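Local coordinates for putative ABC transporter (Thermobispora bispora, PDB 4PE6), which probably serves as the solute-binding protein of an ABC transporter, capturing a small carbohydrate-like ligand such as the bound trihydroxybutanoic acid, at residues A[130-135]-A[165-170]; A[138-143]-A[169-174]. One frame throughout, in Å; residues are numbered along the deposited sequence.

In the fold
From the N terminus the chain first builds strands 20-25 to 108-112 of one lobe and passes through strand 122-126 before helix 128-142, the first partner of both contacts. Strand 147-153 follows, and helix 159-173 then returns beside helix 128-142. Contact 2, 138-143 with 169-174, closes over 25 intervening residues. Contact 1, 130-135 with 165-170, spans 29, so the two loops cross in stagger, as expected for helices running in broadly the same direction. Their centres lie 9 Å apart, and Ile171 bridges them by reaching back to Thr133. Together they join two helices flanking one lobe's sheet, from the ligand-side end of the pair to its far end.

Contact 1: A[130-135]-A[165-170]; sequences DWATYA and YETTKK. With LTH ((2R,3S)-2,3,4-trihydroxybutanoic acid), chain C.
The methyl of Ala132 packs on the CB-CG2 branch of Thr167: Ala132 CB lies 3.8 Å from Thr167 CB and equally near its CG2. Thr167 CG2, anti to its backbone N, also touches Thr133 OG1 at 3.7 Å, the two threonine side chains crossing at about a right angle. The axes of the two short segments approach to 8.8 Å, with a crossing angle of -37°, at the small side chain of Ala132.

No direct hydrogen bond joins the segments. Instead a water donates to Ala132 O at 2.9 Å and pairs with Thr168 OG1 at 2.5 Å, linking a backbone carbonyl to the opposing helix. The hydroxyls of Thr133, Thr167 and Thr168 also bond within their own helices, to Val129 O, Glu163 O and Met164 O.

Toward the ligand, Trp131 presents its ring edge to the bound trihydroxybutanoic acid. Trp131 CZ3 is 3.5 Å from LTH O4, which lies near the ring plane, and Trp131 CH2 lies 3.8 Å from LTH C3. An alanine in place of Trp131 would probably leave a gap beside LTH C3 and O4, depriving the sugar acid of this wall.

The indole also packs on Met164 of helix 159-173 and on Val257 and Met258 of strand 255-258, while Tyr134 contacts Val257 and strand 283-290.

Contact 2: A[138-143]-A[169-174]; sequences PVLESI and KKILAE
Leu140 and Leu172 mark the nearest backbone approach of these segments, their CA atoms 8.1 Å apart, and no hydrogen bond crosses between them. Segment 138-143 carries the last turn of helix 128-142 and the loop residue Ile143, the helix being kinked where the backbone N of Pro138 and Val139 lack bonds to the preceding turn. Near its end Ser142 OG turns back to donate to Val139 O at 2.8 Å, tilted 20° from the carbonyl plane.

Side-chain contact is wholly apolar and centres on Leu140. With its CG opposite the carbonyl carbon (chi1 -65°), the side chain extends toward the other helix, and Leu140 CD1 reaches Ile171 CG2 at 3.8 Å. Leu172 meets the same isobutyl group at about a right angle: its CD2 sits 4.0 Å from Leu140 CD1 and 4.1 Å from Leu140 CD2, touching both branches.

Leu140 also rests on Ile211 and Val178, and Leu172 on Val178 and Thr180. The leucines thereby pack the helix pair against strands 209-211 and 178-185. Neighbouring helices laid against parallel strands of the sheet and joined through strand 147-153 are characteristic of the alpha/beta lobes of periplasmic binding proteins.

Contact 1: A[130-135]-A[165-170]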
ATOM      1  N   ASP A 130      -6.834  -9.294  -3.591  1.00 18.44           N
ATOM      2  CA  ASP A 130      -8.113  -8.848  -3.045  1.00 18.67           C
ATOM      3  C   ASP A 130      -8.349  -7.357  -3.300  1.00 18.12           C
ATOM      4  O   ASP A 130      -9.441  -6.958  -3.691  1.00 18.28           O
ATOM      5  CB  ASP A 130      -8.196  -9.134  -1.551  1.00 18.95           C
ATOM      6  CG  ASP A 130      -8.453 -10.605  -1.245  1.00 19.92           C
ATOM      7  OD1 ASP A 130      -8.654 -11.395  -2.192  1.00 20.51           O
ATOM      8  OD2 ASP A 130      -8.420 -10.958  -0.057  1.00 20.20           O
ATOM      9  N   TRP A 131      -7.309  -6.549  -3.068  1.00 17.50           N
ATOM     10  CA  TRP A 131      -7.383  -5.108  -3.316  1.00 17.21           C
ATOM     11  C   TRP A 131      -7.771  -4.855  -4.750  1.00 17.33           C
ATOM     12  O   TRP A 131      -8.784  -4.228  -5.019  1.00 17.35           O
ATOM     13  CB  TRP A 131      -6.047  -4.453  -2.975  1.00 16.65           C
ATOM     14  CG  TRP A 131      -5.907  -2.979  -3.308  1.00 16.56           C
ATOM     15  CD1 TRP A 131      -6.838  -2.149  -3.864  1.00 16.82           C
ATOM     16  CD2 TRP A 131      -4.732  -2.200  -3.128  1.00 16.24           C
ATOM     17  NE1 TRP A 131      -6.304  -0.869  -4.026  1.00 16.69           N
ATOM     18  CE2 TRP A 131      -5.016  -0.884  -3.582  1.00 16.34           C
ATOM     19  CE3 TRP A 131      -3.459  -2.484  -2.635  1.00 15.96           C
ATOM     20  CZ2 TRP A 131      -4.071   0.144  -3.555  1.00 16.18           C
ATOM     21  CZ3 TRP A 131      -2.516  -1.444  -2.597  1.00 15.84           C
ATOM     22  CH2 TRP A 131      -2.846  -0.140  -3.042  1.00 15.87           C
ATOM     23  N   ALA A 132      -6.981  -5.372  -5.686  1.00 17.53           N
ATOM     24  CA  ALA A 132      -7.297  -5.149  -7.101  1.00 17.97           C
ATOM     25  C   ALA A 132      -8.706  -5.587  -7.475  1.00 18.90           C
ATOM     26  O   ALA A 132      -9.339  -4.958  -8.314  1.00 18.95           O
ATOM     27  CB  ALA A 132      -6.260  -5.817  -8.008  1.00 17.96           C
ATOM     28  N   THR A 133      -9.207  -6.670  -6.854  1.00 19.75           N
ATOM     29  CA  THR A 133     -10.531  -7.163  -7.162  1.00 20.87           C
ATOM     30  C   THR A 133     -11.588  -6.215  -6.585  1.00 21.64           C
ATOM     31  O   THR A 133     -12.547  -5.867  -7.264  1.00 21.68           O
ATOM     32  CB  THR A 133     -10.716  -8.618  -6.639  1.00 21.35           C
ATOM     33  OG1 THR A 133      -9.712  -9.458  -7.220  1.00 21.27           O
ATOM     34  CG2 THR A 133     -12.109  -9.190  -7.004  1.00 22.32           C
ATOM     35  N   TYR A 134     -11.401  -5.785  -5.341  1.00 20.50           N
ATOM     36  CA  TYR A 134     -12.315  -4.821  -4.721  1.00 22.18           C
ATOM     37  C   TYR A 134     -12.318  -3.461  -5.429  1.00 21.85           C
ATOM     38  O   TYR A 134     -13.294  -2.717  -5.342  1.00 22.61           O
ATOM     39  CB  TYR A 134     -11.977  -4.611  -3.242  1.00 23.80           C
ATOM     40  CG  TYR A 134     -12.397  -5.739  -2.325  1.00 26.16           C
ATOM     41  CD1 TYR A 134     -13.692  -6.254  -2.358  1.00 28.33           C
ATOM     42  CD2 TYR A 134     -11.501  -6.274  -1.392  1.00 27.45           C
ATOM     43  CE1 TYR A 134     -14.079  -7.278  -1.502  1.00 30.36           C
ATOM     44  CE2 TYR A 134     -11.870  -7.294  -0.543  1.00 29.00           C
ATOM     45  CZ  TYR A 134     -13.157  -7.792  -0.600  1.00 30.93           C
ATOM     46  OH  TYR A 134     -13.519  -8.801   0.242  1.00 33.33           O
ATOM     47  N   ALA A 135     -11.240  -3.141  -6.136  1.00 21.05           N
ATOM     48  CA  ALA A 135     -11.137  -1.848  -6.830  1.00 20.96           C
ATOM     49  C   ALA A 135     -11.780  -1.929  -8.202  1.00 21.19           C
ATOM     50  O   ALA A 135     -12.316  -0.936  -8.688  1.00 22.81           O
ATOM     51  CB  ALA A 135      -9.692  -1.441  -6.974  1.00 20.52           C
ATOM     52  N   TYR A 165      -1.942  -5.374 -11.602  1.00 18.29           N
ATOM     53  CA  TYR A 165      -2.228  -5.070 -13.006  1.00 18.88           C
ATOM     54  C   TYR A 165      -2.726  -6.348 -13.719  1.00 19.65           C
ATOM     55  O   TYR A 165      -3.679  -6.301 -14.500  1.00 19.19           O
ATOM     56  CB  TYR A 165      -1.013  -4.428 -13.741  1.00 18.93           C
ATOM     57  CG  TYR A 165      -1.312  -3.981 -15.165  1.00 19.16           C
ATOM     58  CD1 TYR A 165      -2.363  -3.098 -15.428  1.00 18.93           C
ATOM     59  CD2 TYR A 165      -0.557  -4.440 -16.253  1.00 19.70           C
ATOM     60  CE1 TYR A 165      -2.666  -2.700 -16.720  1.00 19.32           C
ATOM     61  CE2 TYR A 165      -0.866  -4.043 -17.550  1.00 20.18           C
ATOM     62  CZ  TYR A 165      -1.916  -3.158 -17.766  1.00 19.89           C
ATOM     63  OH  TYR A 165      -2.254  -2.748 -19.022  1.00 20.58           O
ATOM     64  N   GLU A 166      -2.099  -7.486 -13.445  1.00 20.45           N
ATOM     65  CA  GLU A 166      -2.573  -8.737 -14.018  1.00 21.99           C
ATOM     66  C   GLU A 166      -3.988  -9.009 -13.558  1.00 21.42           C
ATOM     67  O   GLU A 166      -4.829  -9.448 -14.352  1.00 22.08           O
ATOM     68  CB  GLU A 166      -1.675  -9.924 -13.639  1.00 23.70           C
ATOM     69  CG  GLU A 166      -0.276  -9.829 -14.199  1.00 25.06           C
ATOM     70  CD  GLU A 166      -0.274  -9.714 -15.705  1.00 26.66           C
ATOM     71  OE1 GLU A 166      -0.872 -10.598 -16.369  1.00 29.45           O
ATOM     72  OE2 GLU A 166       0.299  -8.723 -16.228  1.00 27.60           O
ATOM     73  N   THR A 167      -4.259  -8.767 -12.278  1.00 20.35           N
ATOM     74  CA  THR A 167      -5.594  -9.002 -11.743  1.00 20.17           C
ATOM     75  C   THR A 167      -6.605  -8.063 -12.428  1.00 19.51           C
ATOM     76  O   THR A 167      -7.659  -8.512 -12.887  1.00 19.69           O
ATOM     77  CB  THR A 167      -5.655  -8.824 -10.216  1.00 20.02           C
ATOM     78  OG1 THR A 167      -4.710  -9.686  -9.589  1.00 20.40           O
ATOM     79  CG2 THR A 167      -7.014  -9.149  -9.685  1.00 20.34           C
ATOM     80  N   THR A 168      -6.270  -6.780 -12.537  1.00 18.69           N
ATOM     81  CA  THR A 168      -7.163  -5.831 -13.187  1.00 18.41           C
ATOM     82  C   THR A 168      -7.473  -6.252 -14.628  1.00 19.08           C
ATOM     83  O   THR A 168      -8.619  -6.176 -15.050  1.00 19.16           O
ATOM     84  CB  THR A 168      -6.589  -4.404 -13.201  1.00 17.79           C
ATOM     85  OG1 THR A 168      -6.320  -3.986 -11.858  1.00 17.42           O
ATOM     86  CG2 THR A 168      -7.595  -3.450 -13.819  1.00 17.71           C
ATOM     87  N   LYS A 169      -6.462  -6.706 -15.369  1.00 19.86           N
ATOM     88  CA  LYS A 169      -6.694  -7.127 -16.754  1.00 21.21           C
ATOM     89  C   LYS A 169      -7.609  -8.354 -16.791  1.00 22.28           C
ATOM     90  O   LYS A 169      -8.519  -8.440 -17.617  1.00 22.73           O
ATOM     91  CB  LYS A 169      -5.379  -7.415 -17.470  1.00 21.91           C
ATOM     92  CG  LYS A 169      -4.547  -6.161 -17.767  1.00 22.15           C
ATOM     93  CD  LYS A 169      -3.327  -6.482 -18.616  1.00 23.37           C
ATOM     94  CE  LYS A 169      -2.357  -7.391 -17.882  1.00 24.09           C
ATOM     95  NZ  LYS A 169      -1.042  -7.526 -18.571  1.00 25.12           N
ATOM     96  N   LYS A 170      -7.366  -9.293 -15.888  1.00 23.41           N
ATOM     97  CA  LYS A 170      -8.190 -10.499 -15.798  1.00 25.07           C
ATOM     98  C   LYS A 170      -9.666 -10.188 -15.556  1.00 24.54           C
ATOM     99  O   LYS A 170     -10.542 -10.735 -16.217  1.00 25.85           O
ATOM    100  CB  LYS A 170      -7.675 -11.393 -14.692  1.00 26.83           C
ATOM    101  CG  LYS A 170      -8.319 -12.756 -14.701  1.00 29.54           C
ATOM    102  CD  LYS A 170      -7.871 -13.579 -13.508  1.00 31.72           C
ATOM    103  CE  LYS A 170      -8.569 -14.938 -13.497  1.00 34.26           C
ATOM    104  NZ  LYS A 170      -9.041 -15.276 -12.121  1.00 35.45           N
TER
HETATM  105  O1  LTH C 401       0.262   2.560  -2.481  1.00 23.17           O
HETATM  106  C1  LTH C 401       1.456   2.118  -2.299  1.00 19.98           C
HETATM  107  O   LTH C 401       2.508   2.785  -2.395  1.00 18.42           O
HETATM  108  C2  LTH C 401       1.627   0.654  -1.828  1.00 17.06           C
HETATM  109  O2  LTH C 401       3.030   0.301  -1.725  1.00 16.65           O
HETATM  110  C3  LTH C 401       0.982  -0.327  -2.785  1.00 17.81           C
HETATM  111  O3  LTH C 401       1.555  -0.186  -4.083  1.00 17.79           O
HETATM  112  C4  LTH C 401       1.252  -1.761  -2.285  1.00 17.90           C
HETATM  113  O4  LTH C 401       0.556  -1.882  -1.017  1.00 16.32           O
HETATM  114  O   HOH W   1      -7.933  -3.196 -10.102  1.00 16.41           O

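Contact 2: A[138-143]-A[169-174]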
ATOM      1  N   PRO A 138     -16.441  -4.222  -8.307  1.00 22.41           N
ATOM      2  CA  PRO A 138     -17.611  -3.399  -7.980  1.00 22.57           C
ATOM      3  C   PRO A 138     -17.745  -2.156  -8.863  1.00 22.35           C
ATOM      4  O   PRO A 138     -18.872  -1.668  -9.101  1.00 22.52           O
ATOM      5  CB  PRO A 138     -17.378  -2.989  -6.509  1.00 22.90           C
ATOM      6  CG  PRO A 138     -16.260  -3.828  -6.003  1.00 22.88           C
ATOM      7  CD  PRO A 138     -15.473  -4.284  -7.200  1.00 22.45           C
ATOM      8  N   VAL A 139     -16.615  -1.649  -9.343  1.00 21.73           N
ATOM      9  CA  VAL A 139     -16.627  -0.481 -10.214  1.00 21.67           C
ATOM     10  C   VAL A 139     -17.247  -0.827 -11.569  1.00 21.89           C
ATOM     11  O   VAL A 139     -18.105  -0.098 -12.081  1.00 22.01           O
ATOM     12  CB  VAL A 139     -15.211   0.118 -10.351  1.00 21.20           C
ATOM     13  CG1 VAL A 139     -15.143   1.133 -11.468  1.00 20.82           C
ATOM     14  CG2 VAL A 139     -14.790   0.761  -9.031  1.00 21.55           C
ATOM     15  N   LEU A 140     -16.856  -1.964 -12.123  1.00 22.39           N
ATOM     16  CA  LEU A 140     -17.427  -2.403 -13.382  1.00 22.73           C
ATOM     17  C   LEU A 140     -18.914  -2.752 -13.232  1.00 23.41           C
ATOM     18  O   LEU A 140     -19.714  -2.458 -14.132  1.00 22.96           O
ATOM     19  CB  LEU A 140     -16.641  -3.580 -13.935  1.00 23.22           C
ATOM     20  CG  LEU A 140     -15.201  -3.185 -14.312  1.00 23.01           C
ATOM     21  CD1 LEU A 140     -14.329  -4.398 -14.542  1.00 23.47           C
ATOM     22  CD2 LEU A 140     -15.180  -2.279 -15.533  1.00 23.13           C
ATOM     23  N   GLU A 141     -19.280  -3.372 -12.110  1.00 23.88           N
ATOM     24  CA  GLU A 141     -20.690  -3.625 -11.837  1.00 24.92           C
ATOM     25  C   GLU A 141     -21.475  -2.321 -11.778  1.00 24.18           C
ATOM     26  O   GLU A 141     -22.574  -2.251 -12.311  1.00 24.22           O
ATOM     27  CB  GLU A 141     -20.904  -4.408 -10.538  1.00 26.22           C
ATOM     28  CG  GLU A 141     -20.488  -5.864 -10.609  1.00 27.57           C
ATOM     29  CD  GLU A 141     -21.437  -6.728 -11.422  1.00 29.19           C
ATOM     30  OE1 GLU A 141     -22.665  -6.721 -11.163  1.00 30.41           O
ATOM     31  OE2 GLU A 141     -20.934  -7.450 -12.305  1.00 30.38           O
ATOM     32  N   SER A 142     -20.911  -1.297 -11.146  1.00 23.38           N
ATOM     33  CA  SER A 142     -21.608  -0.010 -10.987  1.00 23.40           C
ATOM     34  C   SER A 142     -21.882   0.704 -12.310  1.00 23.05           C
ATOM     35  O   SER A 142     -22.736   1.585 -12.364  1.00 23.01           O
ATOM     36  CB  SER A 142     -20.845   0.925 -10.049  1.00 23.05           C
ATOM     37  OG  SER A 142     -19.833   1.629 -10.762  1.00 22.65           O
ATOM     38  N   ILE A 143     -21.181   0.338 -13.385  1.00 22.56           N
ATOM     39  CA  ILE A 143     -21.460   0.931 -14.700  1.00 22.47           C
ATOM     40  C   ILE A 143     -22.194  -0.076 -15.599  1.00 22.98           C
ATOM     41  O   ILE A 143     -22.209   0.034 -16.834  1.00 23.03           O
ATOM     42  CB  ILE A 143     -20.177   1.511 -15.357  1.00 21.69           C
ATOM     43  CG1 ILE A 143     -19.143   0.420 -15.655  1.00 21.59           C
ATOM     44  CG2 ILE A 143     -19.557   2.552 -14.435  1.00 21.57           C
ATOM     45  CD1 ILE A 143     -17.978   0.854 -16.523  1.00 21.30           C
ATOM     46  N   LYS A 169      -6.462  -6.706 -15.369  1.00 19.86           N
ATOM     47  CA  LYS A 169      -6.694  -7.127 -16.754  1.00 21.21           C
ATOM     48  C   LYS A 169      -7.609  -8.354 -16.791  1.00 22.28           C
ATOM     49  O   LYS A 169      -8.519  -8.440 -17.617  1.00 22.73           O
ATOM     50  CB  LYS A 169      -5.379  -7.415 -17.470  1.00 21.91           C
ATOM     51  CG  LYS A 169      -4.547  -6.161 -17.767  1.00 22.15           C
ATOM     52  CD  LYS A 169      -3.327  -6.482 -18.616  1.00 23.37           C
ATOM     53  CE  LYS A 169      -2.357  -7.391 -17.882  1.00 24.09           C
ATOM     54  NZ  LYS A 169      -1.042  -7.526 -18.571  1.00 25.12           N
ATOM     55  N   LYS A 170      -7.366  -9.293 -15.888  1.00 23.41           N
ATOM     56  CA  LYS A 170      -8.190 -10.499 -15.798  1.00 25.07           C
ATOM     57  C   LYS A 170      -9.666 -10.188 -15.556  1.00 24.54           C
ATOM     58  O   LYS A 170     -10.542 -10.735 -16.217  1.00 25.85           O
ATOM     59  CB  LYS A 170      -7.675 -11.393 -14.692  1.00 26.83           C
ATOM     60  CG  LYS A 170      -8.319 -12.756 -14.701  1.00 29.54           C
ATOM     61  CD  LYS A 170      -7.871 -13.579 -13.508  1.00 31.72           C
ATOM     62  CE  LYS A 170      -8.569 -14.938 -13.497  1.00 34.26           C
ATOM     63  NZ  LYS A 170      -9.041 -15.276 -12.121  1.00 35.45           N
ATOM     64  N   ILE A 171      -9.938  -9.314 -14.601  1.00 23.20           N
ATOM     65  CA  ILE A 171     -11.292  -8.903 -14.309  1.00 22.74           C
ATOM     66  C   ILE A 171     -11.898  -8.181 -15.515  1.00 22.72           C
ATOM     67  O   ILE A 171     -13.043  -8.446 -15.888  1.00 23.41           O
ATOM     68  CB  ILE A 171     -11.351  -8.055 -13.028  1.00 21.80           C
ATOM     69  CG1 ILE A 171     -10.980  -8.926 -11.829  1.00 21.97           C
ATOM     70  CG2 ILE A 171     -12.723  -7.409 -12.844  1.00 21.63           C
ATOM     71  CD1 ILE A 171     -10.729  -8.135 -10.554  1.00 21.35           C
ATOM     72  N   LEU A 172     -11.144  -7.289 -16.145  1.00 22.22           N
ATOM     73  CA  LEU A 172     -11.655  -6.588 -17.315  1.00 22.39           C
ATOM     74  C   LEU A 172     -12.064  -7.562 -18.417  1.00 23.74           C
ATOM     75  O   LEU A 172     -13.056  -7.338 -19.096  1.00 23.94           O
ATOM     76  CB  LEU A 172     -10.625  -5.613 -17.877  1.00 21.69           C
ATOM     77  CG  LEU A 172     -10.535  -4.296 -17.120  1.00 20.95           C
ATOM     78  CD1 LEU A 172      -9.267  -3.576 -17.536  1.00 20.51           C
ATOM     79  CD2 LEU A 172     -11.756  -3.448 -17.397  1.00 20.73           C
ATOM     80  N   ALA A 173     -11.312  -8.642 -18.573  1.00 25.15           N
ATOM     81  CA  ALA A 173     -11.594  -9.641 -19.607  1.00 26.94           C
ATOM     82  C   ALA A 173     -12.954 -10.326 -19.407  1.00 28.31           C
ATOM     83  O   ALA A 173     -13.527 -10.863 -20.363  1.00 29.23           O
ATOM     84  CB  ALA A 173     -10.475 -10.670 -19.646  1.00 27.66           C
ATOM     85  N   GLU A 174     -13.455 -10.318 -18.176  1.00 28.93           N
ATOM     86  CA  GLU A 174     -14.772 -10.865 -17.865  1.00 31.41           C
ATOM     87  C   GLU A 174     -15.918  -9.919 -18.222  1.00 30.98           C
ATOM     88  O   GLU A 174     -17.081 -10.305 -18.133  1.00 30.97           O
ATOM     89  CB  GLU A 174     -14.858 -11.223 -16.386  1.00 32.90           C
ATOM     90  CG  GLU A 174     -13.865 -12.294 -15.980  1.00 34.86           C
ATOM     91  CD  GLU A 174     -13.805 -12.509 -14.487  1.00 36.66           C
ATOM     92  OE1 GLU A 174     -14.562 -11.841 -13.736  1.00 37.60           O
ATOM     93  OE2 GLU A 174     -12.992 -13.358 -14.080  1.00 38.93           O
TER